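Local coordinates for protein eukaryotic translation initiation factor 4 gamma 2 (Homo sapiens, PDB 4IUL) that probably acts in translation initiation through a MIF4G domain built of HEAT repeats that interacts with the helicase eIF4A, at residues A[80-85]-A[163-168]; A[157-162]-A[171-176]; A[88-93]-A[105-110]. All coordinates share one frame; numbering follows the deposited sequence.

Contact 1 of 3, residues A[80-85]-A[163-168]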
ATOM      1  N   LEU A  80      -5.746  10.959   2.579  1.00 34.13           N
ATOM      2  CA  LEU A  80      -7.124  11.151   2.139  1.00 33.93           C
ATOM      3  C   LEU A  80      -7.997  10.015   2.696  1.00 33.16           C
ATOM      4  O   LEU A  80      -9.130  10.236   3.137  1.00 33.14           O
ATOM      5  CB  LEU A  80      -7.181  11.172   0.613  1.00 32.70           C
ATOM      6  CG  LEU A  80      -8.521  11.500  -0.040  1.00 33.09           C
ATOM      7  CD1 LEU A  80      -8.983  12.900   0.361  1.00 30.46           C
ATOM      8  CD2 LEU A  80      -8.352  11.405  -1.555  1.00 32.86           C
ATOM      9  N   CYS A  81      -7.460   8.798   2.692  1.00 32.47           N
ATOM     10  CA  CYS A  81      -8.195   7.653   3.218  1.00 31.37           C
ATOM     11  C   CYS A  81      -8.424   7.797   4.729  1.00 30.67           C
ATOM     12  O   CYS A  81      -9.486   7.422   5.243  1.00 29.69           O
ATOM     13  CB  CYS A  81      -7.445   6.353   2.899  1.00 29.73           C
ATOM     14  SG  CYS A  81      -7.491   5.893   1.118  1.00 29.07           S
ATOM     15  N   LEU A  82      -7.441   8.355   5.436  1.00 30.37           N
ATOM     16  CA  LEU A  82      -7.562   8.552   6.882  1.00 30.00           C
ATOM     17  C   LEU A  82      -8.734   9.468   7.230  1.00 30.38           C
ATOM     18  O   LEU A  82      -9.531   9.155   8.110  1.00 27.90           O
ATOM     19  CB  LEU A  82      -6.275   9.143   7.454  1.00 28.52           C
ATOM     20  CG  LEU A  82      -6.320   9.580   8.931  1.00 31.79           C
ATOM     21  CD1 LEU A  82      -6.703   8.394   9.833  1.00 27.84           C
ATOM     22  CD2 LEU A  82      -4.947  10.139   9.336  1.00 29.25           C
ATOM     23  N   ARG A  83      -8.828  10.603   6.540  1.00 31.91           N
ATOM     24  CA  ARG A  83      -9.903  11.567   6.772  1.00 34.89           C
ATOM     25  C   ARG A  83     -11.276  10.932   6.551  1.00 34.53           C
ATOM     26  O   ARG A  83     -12.191  11.103   7.362  1.00 35.25           O
ATOM     27  CB  ARG A  83      -9.739  12.769   5.835  1.00 38.32           C
ATOM     28  CG  ARG A  83      -8.346  13.390   5.857  1.00 44.81           C
ATOM     29  CD  ARG A  83      -8.075  14.216   7.119  1.00 50.77           C
ATOM     30  NE  ARG A  83      -8.732  15.521   7.057  1.00 56.79           N
ATOM     31  CZ  ARG A  83      -9.999  15.743   7.394  1.00 58.39           C
ATOM     32  NH1 ARG A  83     -10.758  14.744   7.833  1.00 58.57           N
ATOM     33  NH2 ARG A  83     -10.517  16.959   7.263  1.00 58.19           N
ATOM     34  N   LEU A  84     -11.417  10.198   5.449  1.00 34.48           N
ATOM     35  CA  LEU A  84     -12.683   9.539   5.132  1.00 35.48           C
ATOM     36  C   LEU A  84     -13.024   8.464   6.164  1.00 34.84           C
ATOM     37  O   LEU A  84     -14.185   8.308   6.552  1.00 33.87           O
ATOM     38  CB  LEU A  84     -12.624   8.917   3.729  1.00 35.55           C
ATOM     39  CG  LEU A  84     -12.548   9.934   2.582  1.00 36.13           C
ATOM     40  CD1 LEU A  84     -12.336   9.227   1.249  1.00 35.04           C
ATOM     41  CD2 LEU A  84     -13.831  10.740   2.554  1.00 36.29           C
ATOM     42  N   ALA A  85     -12.010   7.728   6.612  1.00 33.03           N
ATOM     43  CA  ALA A  85     -12.226   6.679   7.599  1.00 32.96           C
ATOM     44  C   ALA A  85     -12.777   7.240   8.901  1.00 33.22           C
ATOM     45  O   ALA A  85     -13.606   6.607   9.565  1.00 32.16           O
ATOM     46  CB  ALA A  85     -10.920   5.936   7.872  1.00 31.81           C
ATOM     47  N   GLY A 163      -0.570   1.285   6.242  1.00 31.65           N
ATOM     48  CA  GLY A 163      -0.260   0.603   7.489  1.00 33.23           C
ATOM     49  C   GLY A 163       0.224   1.586   8.550  1.00 33.42           C
ATOM     50  O   GLY A 163      -0.107   1.475   9.728  1.00 32.30           O
ATOM     51  N   LYS A 164       1.006   2.563   8.115  1.00 33.72           N
ATOM     52  CA  LYS A 164       1.539   3.584   9.003  1.00 35.53           C
ATOM     53  C   LYS A 164       0.430   4.341   9.748  1.00 34.21           C
ATOM     54  O   LYS A 164       0.645   4.832  10.849  1.00 35.11           O
ATOM     55  CB  LYS A 164       2.398   4.548   8.178  1.00 39.12           C
ATOM     56  CG  LYS A 164       3.039   5.699   8.926  1.00 43.64           C
ATOM     57  CD  LYS A 164       4.044   6.397   8.006  1.00 47.36           C
ATOM     58  CE  LYS A 164       4.361   7.815   8.460  1.00 49.83           C
ATOM     59  NZ  LYS A 164       3.199   8.737   8.237  1.00 50.85           N
ATOM     60  N   LEU A 165      -0.758   4.415   9.152  1.00 31.61           N
ATOM     61  CA  LEU A 165      -1.891   5.122   9.756  1.00 29.71           C
ATOM     62  C   LEU A 165      -2.927   4.146  10.317  1.00 29.67           C
ATOM     63  O   LEU A 165      -4.053   4.536  10.635  1.00 27.67           O
ATOM     64  CB  LEU A 165      -2.560   6.020   8.707  1.00 29.77           C
ATOM     65  CG  LEU A 165      -1.662   7.051   8.011  1.00 28.85           C
ATOM     66  CD1 LEU A 165      -2.381   7.654   6.814  1.00 31.99           C
ATOM     67  CD2 LEU A 165      -1.281   8.134   8.997  1.00 30.22           C
ATOM     68  N   ASP A 166      -2.526   2.881  10.425  1.00 28.95           N
ATOM     69  CA  ASP A 166      -3.364   1.796  10.930  1.00 30.12           C
ATOM     70  C   ASP A 166      -4.617   1.542  10.087  1.00 28.56           C
ATOM     71  O   ASP A 166      -5.655   1.137  10.609  1.00 28.03           O
ATOM     72  CB  ASP A 166      -3.754   2.045  12.399  1.00 31.20           C
ATOM     73  CG  ASP A 166      -4.012   0.737  13.170  1.00 36.48           C
ATOM     74  OD1 ASP A 166      -3.160  -0.180  13.088  1.00 35.11           O
ATOM     75  OD2 ASP A 166      -5.052   0.620  13.863  1.00 36.77           O
ATOM     76  N   LEU A 167      -4.503   1.761   8.779  1.00 29.24           N
ATOM     77  CA  LEU A 167      -5.617   1.550   7.852  1.00 28.55           C
ATOM     78  C   LEU A 167      -5.672   0.131   7.255  1.00 29.11           C
ATOM     79  O   LEU A 167      -6.678  -0.249   6.659  1.00 28.64           O
ATOM     80  CB  LEU A 167      -5.588   2.619   6.748  1.00 29.27           C
ATOM     81  CG  LEU A 167      -5.921   4.024   7.290  1.00 30.87           C
ATOM     82  CD1 LEU A 167      -5.797   5.093   6.198  1.00 26.69           C
ATOM     83  CD2 LEU A 167      -7.336   4.005   7.868  1.00 31.25           C
ATOM     84  N   ILE A 168      -4.588  -0.636   7.393  1.00 28.25           N
ATOM     85  CA  ILE A 168      -4.550  -2.032   6.951  1.00 28.16           C
ATOM     86  C   ILE A 168      -3.799  -2.804   8.040  1.00 31.24           C
ATOM     87  O   ILE A 168      -3.125  -2.193   8.871  1.00 31.45           O
ATOM     88  CB  ILE A 168      -3.868  -2.234   5.556  1.00 28.96           C
ATOM     89  CG1 ILE A 168      -2.517  -1.520   5.493  1.00 27.27           C
ATOM     90  CG2 ILE A 168      -4.818  -1.795   4.438  1.00 23.94           C
ATOM     91  CD1 ILE A 168      -1.375  -2.345   6.057  1.00 29.57           C
TER
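Leu167 and Leu82 bury the most surface in this contact, followed by Leu165. The contact is purely apolar, and no hydrogen bond joins the two segments. Residues 80-85 are a piece of helix 74-87; residues 163-168 carry the chain off the end of helix 141-163. Leu167 points to helix 74-87, with CG anti to its own carbonyl carbon (chi1 -69°). Its two methyls divide the work. CD1 lies against the helix backbone, 3.7 Å from Leu82 N, and also touches Cys81 CB at 3.9 Å. CD2 reaches one turn further along and meets Ala85 CB at 4.1 Å. The branched end of Leu167 thus spans a full helical turn. On the same helix, Leu82 has CG anti to the backbone N (chi1 172°). Its methyl CD2 meets Leu165 CD2 at 4.2 Å, and the two side chains cross at about a right angle. This pair is partly exposed, whereas Leu167 is buried. Phe108 and Arg109 of helix 107-127 also pack against Ala85, and Arg109 reaches Leu167 as well. Asp166 forms a salt bridge with Arg209. A type I beta turn runs from Gly163 to Asp166. Asp166, with positive phi, is the C-prime residue of the Schellman motif that ends helix 141-163 in this all-helical HEAT-repeat MIF4G fold: Leu167 N reaches back to Leu162 O, and Asp166 N to Gly163 O.

Contact 2 of 3, residues A[157-162]-A[171-176]; sequences KFIGEL and SILHKC
Helix 141-163 and helix 170-181 are consecutive in the HEAT-repeat MIF4G fold and pack as a roughly antiparallel pair. Their short segments run at 144° to each other, with axes 10.4 Å apart at closest approach. The contact is buried and wholly apolar, and Ile159 is at its centre. Ile159 points across to the second helix and presents two separate methyls. Its CG1 is anti to the carbonyl carbon and its CG2 anti to the backbone N, and CG2 and CD1 reach different partners. Ile172 crosses Ile159 obliquely. Its CG1 is anti to the backbone N (chi1 -162°), and this sends CD1 out to meet Ile159 CD1 at 3.9 Å. Ile172 CG2 takes the crowded position between backbone N and carbonyl carbon, and lies 4.0 Å from Ile159 CG2. The two isoleucines therefore match branch to branch. Leu173 behaves differently. Its CB does not point straight at helix 141-163, but the end of its side chain swings nearer. It slides past Ile159 in the opposite direction, so that Leu173 CD2 touches Ile159 CG2 at 3.9 Å. The same methyl faces Gly160 CA at 4.4 Å. Gly160 and Leu173 also have the closest CA atoms across the pair, 7.2 Å apart. Other parts of the fold close round this layer. Leu116 of helix 107-127 packs on Ile159, and Phe120 packs on Cys176. Val206 and Leu210 of helix 193-210 also touch Leu173. Cys176 completes the grip on Ile159: its SG, anti to the carbonyl carbon, lies 3.8 Å from Ile159 CD1 and 4.1 Å from Ile159 CG2.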
ATOM      1  N   LYS A 157       4.174   0.071  -1.909  1.00 32.89           N
ATOM      2  CA  LYS A 157       4.470   1.362  -1.289  1.00 32.23           C
ATOM      3  C   LYS A 157       3.205   2.022  -0.730  1.00 32.05           C
ATOM      4  O   LYS A 157       3.242   2.668   0.321  1.00 30.44           O
ATOM      5  CB  LYS A 157       5.130   2.290  -2.310  1.00 33.02           C
ATOM      6  CG  LYS A 157       5.457   3.693  -1.807  1.00 35.42           C
ATOM      7  CD  LYS A 157       6.052   4.539  -2.940  1.00 39.44           C
ATOM      8  CE  LYS A 157       6.315   5.984  -2.519  1.00 39.10           C
ATOM      9  NZ  LYS A 157       7.253   6.050  -1.357  1.00 43.73           N
ATOM     10  N   PHE A 158       2.086   1.864  -1.432  1.00 30.84           N
ATOM     11  CA  PHE A 158       0.825   2.444  -0.972  1.00 28.98           C
ATOM     12  C   PHE A 158       0.343   1.688   0.273  1.00 28.70           C
ATOM     13  O   PHE A 158      -0.181   2.288   1.216  1.00 27.50           O
ATOM     14  CB  PHE A 158      -0.223   2.393  -2.096  1.00 28.25           C
ATOM     15  CG  PHE A 158      -1.543   3.025  -1.734  1.00 26.19           C
ATOM     16  CD1 PHE A 158      -1.590   4.268  -1.112  1.00 25.57           C
ATOM     17  CD2 PHE A 158      -2.742   2.371  -2.011  1.00 24.65           C
ATOM     18  CE1 PHE A 158      -2.818   4.854  -0.763  1.00 24.43           C
ATOM     19  CE2 PHE A 158      -3.966   2.947  -1.669  1.00 24.84           C
ATOM     20  CZ  PHE A 158      -4.003   4.190  -1.043  1.00 21.34           C
ATOM     21  N   ILE A 159       0.539   0.372   0.275  1.00 27.31           N
ATOM     22  CA  ILE A 159       0.155  -0.453   1.413  1.00 28.85           C
ATOM     23  C   ILE A 159       0.972  -0.011   2.632  1.00 30.71           C
ATOM     24  O   ILE A 159       0.434   0.169   3.728  1.00 29.55           O
ATOM     25  CB  ILE A 159       0.389  -1.951   1.107  1.00 28.66           C
ATOM     26  CG1 ILE A 159      -0.655  -2.426   0.083  1.00 29.29           C
ATOM     27  CG2 ILE A 159       0.297  -2.780   2.386  1.00 28.08           C
ATOM     28  CD1 ILE A 159      -0.366  -3.806  -0.525  1.00 31.60           C
ATOM     29  N   GLY A 160       2.273   0.183   2.435  1.00 31.76           N
ATOM     30  CA  GLY A 160       3.109   0.630   3.532  1.00 31.63           C
ATOM     31  C   GLY A 160       2.574   1.920   4.139  1.00 33.52           C
ATOM     32  O   GLY A 160       2.445   2.029   5.365  1.00 34.59           O
ATOM     33  N   GLU A 161       2.239   2.893   3.292  1.00 32.30           N
ATOM     34  CA  GLU A 161       1.729   4.178   3.773  1.00 34.30           C
ATOM     35  C   GLU A 161       0.410   4.086   4.540  1.00 34.12           C
ATOM     36  O   GLU A 161       0.155   4.888   5.438  1.00 34.91           O
ATOM     37  CB  GLU A 161       1.581   5.164   2.608  1.00 33.90           C
ATOM     38  CG  GLU A 161       2.907   5.701   2.077  1.00 38.84           C
ATOM     39  CD  GLU A 161       3.703   6.470   3.126  1.00 41.94           C
ATOM     40  OE1 GLU A 161       4.799   6.006   3.502  1.00 45.10           O
ATOM     41  OE2 GLU A 161       3.233   7.537   3.580  1.00 44.84           O
ATOM     42  N   LEU A 162      -0.428   3.119   4.182  1.00 33.73           N
ATOM     43  CA  LEU A 162      -1.701   2.936   4.860  1.00 31.42           C
ATOM     44  C   LEU A 162      -1.461   2.272   6.217  1.00 31.48           C
ATOM     45  O   LEU A 162      -2.074   2.647   7.219  1.00 27.16           O
ATOM     46  CB  LEU A 162      -2.638   2.074   4.008  1.00 32.16           C
ATOM     47  CG  LEU A 162      -3.179   2.687   2.703  1.00 32.87           C
ATOM     48  CD1 LEU A 162      -3.895   1.618   1.898  1.00 28.88           C
ATOM     49  CD2 LEU A 162      -4.124   3.843   3.016  1.00 30.21           C
ATOM     50  N   SER A 171      -1.051  -8.900   8.531  1.00 35.46           N
ATOM     51  CA  SER A 171      -1.005  -9.982   7.572  1.00 35.76           C
ATOM     52  C   SER A 171      -0.535  -9.595   6.168  1.00 33.87           C
ATOM     53  O   SER A 171       0.376 -10.222   5.624  1.00 34.46           O
ATOM     54  CB  SER A 171      -2.373 -10.653   7.494  1.00 36.71           C
ATOM     55  OG  SER A 171      -2.292 -11.816   6.700  1.00 40.32           O
ATOM     56  N   ILE A 172      -1.143  -8.569   5.582  1.00 32.46           N
ATOM     57  CA  ILE A 172      -0.768  -8.163   4.227  1.00 30.34           C
ATOM     58  C   ILE A 172       0.624  -7.546   4.173  1.00 29.72           C
ATOM     59  O   ILE A 172       1.315  -7.650   3.153  1.00 28.52           O
ATOM     60  CB  ILE A 172      -1.805  -7.178   3.604  1.00 28.66           C
ATOM     61  CG1 ILE A 172      -1.635  -7.146   2.080  1.00 30.62           C
ATOM     62  CG2 ILE A 172      -1.623  -5.802   4.156  1.00 28.02           C
ATOM     63  CD1 ILE A 172      -2.702  -6.362   1.342  1.00 29.50           C
ATOM     64  N   LEU A 173       1.039  -6.908   5.263  1.00 29.16           N
ATOM     65  CA  LEU A 173       2.371  -6.318   5.311  1.00 28.01           C
ATOM     66  C   LEU A 173       3.414  -7.440   5.255  1.00 28.67           C
ATOM     67  O   LEU A 173       4.377  -7.354   4.498  1.00 27.83           O
ATOM     68  CB  LEU A 173       2.547  -5.487   6.579  1.00 27.46           C
ATOM     69  CG  LEU A 173       1.802  -4.152   6.619  1.00 27.45           C
ATOM     70  CD1 LEU A 173       1.893  -3.578   8.014  1.00 25.02           C
ATOM     71  CD2 LEU A 173       2.393  -3.184   5.597  1.00 26.37           C
ATOM     72  N   HIS A 174       3.220  -8.497   6.042  1.00 29.02           N
ATOM     73  CA  HIS A 174       4.162  -9.624   6.025  1.00 29.21           C
ATOM     74  C   HIS A 174       4.167 -10.259   4.630  1.00 30.03           C
ATOM     75  O   HIS A 174       5.193 -10.751   4.164  1.00 30.51           O
ATOM     76  CB  HIS A 174       3.782 -10.683   7.078  1.00 25.65           C
ATOM     77  CG  HIS A 174       4.192 -10.325   8.475  1.00 25.10           C
ATOM     78  ND1 HIS A 174       5.501 -10.379   8.902  1.00 26.04           N
ATOM     79  CD2 HIS A 174       3.474  -9.850   9.522  1.00 24.34           C
ATOM     80  CE1 HIS A 174       5.574  -9.948  10.150  1.00 27.98           C
ATOM     81  NE2 HIS A 174       4.358  -9.619  10.549  1.00 25.37           N
ATOM     82  N   LYS A 175       3.018 -10.236   3.964  1.00 30.39           N
ATOM     83  CA  LYS A 175       2.906 -10.817   2.631  1.00 32.75           C
ATOM     84  C   LYS A 175       3.717 -10.000   1.618  1.00 33.00           C
ATOM     85  O   LYS A 175       4.253 -10.550   0.658  1.00 32.45           O
ATOM     86  CB  LYS A 175       1.433 -10.883   2.213  1.00 33.86           C
ATOM     87  CG  LYS A 175       1.056 -12.163   1.502  1.00 39.42           C
ATOM     88  CD  LYS A 175      -0.450 -12.376   1.499  1.00 43.58           C
ATOM     89  CE  LYS A 175      -0.976 -12.599   2.903  1.00 44.82           C
ATOM     90  NZ  LYS A 175      -2.458 -12.769   2.926  1.00 46.82           N
ATOM     91  N   CYS A 176       3.799  -8.688   1.835  1.00 32.23           N
ATOM     92  CA  CYS A 176       4.574  -7.821   0.962  1.00 31.98           C
ATOM     93  C   CYS A 176       6.062  -8.118   1.188  1.00 33.14           C
ATOM     94  O   CYS A 176       6.822  -8.305   0.240  1.00 34.61           O
ATOM     95  CB  CYS A 176       4.291  -6.342   1.274  1.00 31.73           C
ATOM     96  SG  CYS A 176       2.671  -5.721   0.724  1.00 32.39           S
TER

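Contact 3 of 3, residues A[88-93]-A[105-110]; sequences APNFDG and STTFRR. With SO4 (sulfate ion), chain D.
The hydroxyl of Thr107, in the first turn of helix 107-127, accepts a backbone N-H from the loop that left the preceding helix. Phe91 N donates to Thr107 OG1 at 2.7 Å, with an N-H...O angle of 149°. The loop residues 88-93 follow helix 74-87, and Thr106 is the N-cap of helix 107-127, two successive helices of the HEAT-repeat MIF4G domain. Thr107 OG1 is anti to its own carbonyl carbon, which turns it to the loop. There it also lies 3.0 Å from Asp92 OD1. The loop is folded by an Asx turn: Asp92 N donates to Asn90 OD1 at 2.9 Å, from above the carbonyl plane. With the loop so turned, the Asp92 carboxylate lies beside Thr107, where the helix end would probably stabilise its charge. Arg110 meets Asp92 tip to tip in a side-on salt bridge made by two nitrogens. NH1 bonds OD1 of Asp92 at 3.0 Å, and NE bonds OD2 of Asp92 at 3.1 Å. Both oxygens lie in the guanidinium plane, but they are met from above the carboxylate plane, which is turned 47° from it. Arg110 NH1 also binds a sulfate, probably from the crystallisation liquor, which Lys53 and Lys57 hold too. Replacing Thr107 by an alanine would remove the acceptor used by Phe91 N and would probably loosen the loop against the helix start. At the start of the loop, Ala88 CB packs on Phe108 CB. Thr106 OG1 accepts a weak capping bond from Arg109 N at 3.5 Å. The same Thr106 OG1 donates to a water at 2.7 Å, and that water donates to Ala88 O.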
ATOM      1  N   ALA A  88     -16.559   9.523   7.585  1.00 44.62           N
ATOM      2  CA  ALA A  88     -17.668   8.841   6.923  1.00 45.50           C
ATOM      3  C   ALA A  88     -18.553   8.072   7.906  1.00 45.91           C
ATOM      4  O   ALA A  88     -18.056   7.350   8.762  1.00 44.48           O
ATOM      5  CB  ALA A  88     -17.136   7.890   5.862  1.00 46.13           C
ATOM      6  N   PRO A  89     -19.882   8.226   7.793  1.00 46.06           N
ATOM      7  CA  PRO A  89     -20.819   7.527   8.682  1.00 46.29           C
ATOM      8  C   PRO A  89     -20.848   6.013   8.459  1.00 46.79           C
ATOM      9  O   PRO A  89     -20.631   5.540   7.346  1.00 48.09           O
ATOM     10  CB  PRO A  89     -22.164   8.191   8.362  1.00 46.04           C
ATOM     11  CG  PRO A  89     -21.986   8.671   6.948  1.00 46.38           C
ATOM     12  CD  PRO A  89     -20.587   9.219   6.963  1.00 45.16           C
ATOM     13  N   ASN A  90     -21.121   5.264   9.523  1.00 45.69           N
ATOM     14  CA  ASN A  90     -21.174   3.812   9.453  1.00 47.16           C
ATOM     15  C   ASN A  90     -22.501   3.359   8.846  1.00 48.18           C
ATOM     16  O   ASN A  90     -23.546   3.956   9.108  1.00 49.32           O
ATOM     17  CB  ASN A  90     -21.022   3.208  10.858  1.00 46.90           C
ATOM     18  CG  ASN A  90     -20.466   1.786  10.833  1.00 45.92           C
ATOM     19  OD1 ASN A  90     -20.796   0.989   9.957  1.00 46.00           O
ATOM     20  ND2 ASN A  90     -19.626   1.466  11.811  1.00 46.22           N
ATOM     21  N   PHE A  91     -22.454   2.300   8.044  1.00 47.95           N
ATOM     22  CA  PHE A  91     -23.649   1.761   7.401  1.00 48.36           C
ATOM     23  C   PHE A  91     -23.848   0.271   7.674  1.00 50.77           C
ATOM     24  O   PHE A  91     -24.701  -0.362   7.055  1.00 50.77           O
ATOM     25  CB  PHE A  91     -23.582   1.976   5.884  1.00 45.81           C
ATOM     26  CG  PHE A  91     -23.676   3.417   5.469  1.00 43.31           C
ATOM     27  CD1 PHE A  91     -24.868   4.121   5.615  1.00 41.30           C
ATOM     28  CD2 PHE A  91     -22.567   4.076   4.951  1.00 41.64           C
ATOM     29  CE1 PHE A  91     -24.954   5.461   5.252  1.00 41.72           C
ATOM     30  CE2 PHE A  91     -22.640   5.415   4.584  1.00 42.07           C
ATOM     31  CZ  PHE A  91     -23.837   6.111   4.735  1.00 41.89           C
ATOM     32  N   ASP A  92     -23.071  -0.298   8.591  1.00 52.95           N
ATOM     33  CA  ASP A  92     -23.213  -1.722   8.886  1.00 56.98           C
ATOM     34  C   ASP A  92     -24.148  -1.981  10.070  1.00 59.75           C
ATOM     35  O   ASP A  92     -23.752  -1.844  11.231  1.00 61.40           O
ATOM     36  CB  ASP A  92     -21.846  -2.359   9.170  1.00 58.36           C
ATOM     37  CG  ASP A  92     -20.867  -2.213   8.012  1.00 58.31           C
ATOM     38  OD1 ASP A  92     -21.304  -2.025   6.858  1.00 56.60           O
ATOM     39  OD2 ASP A  92     -19.647  -2.307   8.263  1.00 59.01           O
ATOM     40  N   GLY A  93     -25.388  -2.360   9.771  1.00 61.52           N
ATOM     41  CA  GLY A  93     -26.354  -2.633  10.822  1.00 62.49           C
ATOM     42  C   GLY A  93     -26.648  -1.426  11.691  1.00 64.38           C
ATOM     43  O   GLY A  93     -26.915  -1.557  12.890  1.00 65.29           O
ATOM     44  N   SER A 105     -14.616   0.808  14.156  1.00 38.27           N
ATOM     45  CA  SER A 105     -14.802  -0.106  13.047  1.00 40.00           C
ATOM     46  C   SER A 105     -15.983   0.426  12.245  1.00 39.12           C
ATOM     47  O   SER A 105     -17.071   0.614  12.793  1.00 40.78           O
ATOM     48  CB  SER A 105     -15.111  -1.511  13.569  1.00 41.54           C
ATOM     49  OG  SER A 105     -15.175  -2.440  12.502  1.00 46.08           O
ATOM     50  N   THR A 106     -15.771   0.685  10.956  1.00 36.72           N
ATOM     51  CA  THR A 106     -16.838   1.213  10.111  1.00 33.49           C
ATOM     52  C   THR A 106     -16.843   0.637   8.698  1.00 33.51           C
ATOM     53  O   THR A 106     -15.920  -0.068   8.282  1.00 33.16           O
ATOM     54  CB  THR A 106     -16.743   2.743   9.966  1.00 33.69           C
ATOM     55  OG1 THR A 106     -15.567   3.072   9.217  1.00 32.20           O
ATOM     56  CG2 THR A 106     -16.672   3.418  11.331  1.00 36.64           C
ATOM     57  N   THR A 107     -17.903   0.969   7.966  1.00 31.78           N
ATOM     58  CA  THR A 107     -18.096   0.534   6.595  1.00 29.19           C
ATOM     59  C   THR A 107     -16.867   0.894   5.764  1.00 28.03           C
ATOM     60  O   THR A 107     -16.261   0.022   5.133  1.00 27.55           O
ATOM     61  CB  THR A 107     -19.354   1.215   5.989  1.00 29.02           C
ATOM     62  OG1 THR A 107     -20.500   0.878   6.781  1.00 31.56           O
ATOM     63  CG2 THR A 107     -19.591   0.753   4.556  1.00 29.92           C
ATOM     64  N   PHE A 108     -16.494   2.172   5.776  1.00 24.95           N
ATOM     65  CA  PHE A 108     -15.346   2.615   5.009  1.00 25.21           C
ATOM     66  C   PHE A 108     -14.109   1.777   5.315  1.00 26.12           C
ATOM     67  O   PHE A 108     -13.503   1.208   4.405  1.00 24.91           O
ATOM     68  CB  PHE A 108     -15.012   4.081   5.277  1.00 23.71           C
ATOM     69  CG  PHE A 108     -13.922   4.614   4.383  1.00 24.91           C
ATOM     70  CD1 PHE A 108     -14.204   4.996   3.074  1.00 25.49           C
ATOM     71  CD2 PHE A 108     -12.599   4.638   4.813  1.00 24.33           C
ATOM     72  CE1 PHE A 108     -13.180   5.392   2.201  1.00 26.30           C
ATOM     73  CE2 PHE A 108     -11.567   5.030   3.947  1.00 25.18           C
ATOM     74  CZ  PHE A 108     -11.858   5.405   2.639  1.00 22.99           C
ATOM     75  N   ARG A 109     -13.750   1.693   6.594  1.00 25.24           N
ATOM     76  CA  ARG A 109     -12.571   0.938   7.015  1.00 28.11           C
ATOM     77  C   ARG A 109     -12.569  -0.500   6.531  1.00 27.92           C
ATOM     78  O   ARG A 109     -11.543  -0.996   6.075  1.00 30.06           O
ATOM     79  CB  ARG A 109     -12.421   0.964   8.545  1.00 27.32           C
ATOM     80  CG  ARG A 109     -11.973   2.317   9.119  1.00 28.19           C
ATOM     81  CD  ARG A 109     -11.849   2.248  10.635  1.00 29.25           C
ATOM     82  NE  ARG A 109     -11.544   3.537  11.249  1.00 31.82           N
ATOM     83  CZ  ARG A 109     -10.340   4.104  11.260  1.00 33.57           C
ATOM     84  NH1 ARG A 109      -9.311   3.497  10.689  1.00 33.19           N
ATOM     85  NH2 ARG A 109     -10.164   5.278  11.852  1.00 32.60           N
ATOM     86  N   ARG A 110     -13.718  -1.157   6.634  1.00 28.78           N
ATOM     87  CA  ARG A 110     -13.880  -2.545   6.214  1.00 29.31           C
ATOM     88  C   ARG A 110     -13.704  -2.751   4.704  1.00 28.48           C
ATOM     89  O   ARG A 110     -13.028  -3.679   4.275  1.00 29.36           O
ATOM     90  CB  ARG A 110     -15.265  -3.047   6.649  1.00 31.70           C
ATOM     91  CG  ARG A 110     -15.729  -4.333   5.977  1.00 33.86           C
ATOM     92  CD  ARG A 110     -17.059  -4.817   6.553  1.00 37.60           C
ATOM     93  NE  ARG A 110     -18.215  -4.022   6.130  1.00 37.50           N
ATOM     94  CZ  ARG A 110     -18.779  -4.099   4.927  1.00 39.31           C
ATOM     95  NH1 ARG A 110     -19.832  -3.342   4.631  1.00 38.00           N
ATOM     96  NH2 ARG A 110     -18.294  -4.936   4.017  1.00 38.34           N
TER
HETATM   97  S   SO4 D 402     -21.217  -5.404   1.244  1.00 55.97           S
HETATM   98  O1  SO4 D 402     -21.358  -6.872   1.256  1.00 58.94           O
HETATM   99  O2  SO4 D 402     -21.355  -4.883   2.615  1.00 58.06           O
HETATM  100  O3  SO4 D 402     -19.892  -5.050   0.711  1.00 57.96           O
HETATM  101  O4  SO4 D 402     -22.267  -4.817   0.391  1.00 58.53           O
HETATM  102  O   HOH W   1     -15.921   5.755   8.762  1.00 30.68           O

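In the fold
Following the chain from the N terminus, the first segment met is 80-85, on helix 74-87, after three earlier helices. It opens contact 1. Contact 3 follows at once, closing the loop between this helix and helix 107-127. It is nested inside the much longer loop of contact 1, which closes only after helix 141-163. Contact 2 opens on that helix before contact 1 closes, and itself closes on helix 170-181, so contacts 1 and 2 cross. Contacts 2 and 3 are in series and do not touch. Contact 1 joins both: Ile168 packs on Leu173 of contact 2, and Phe108 of contact 3 packs on Leu84. Together they tie four successive helices.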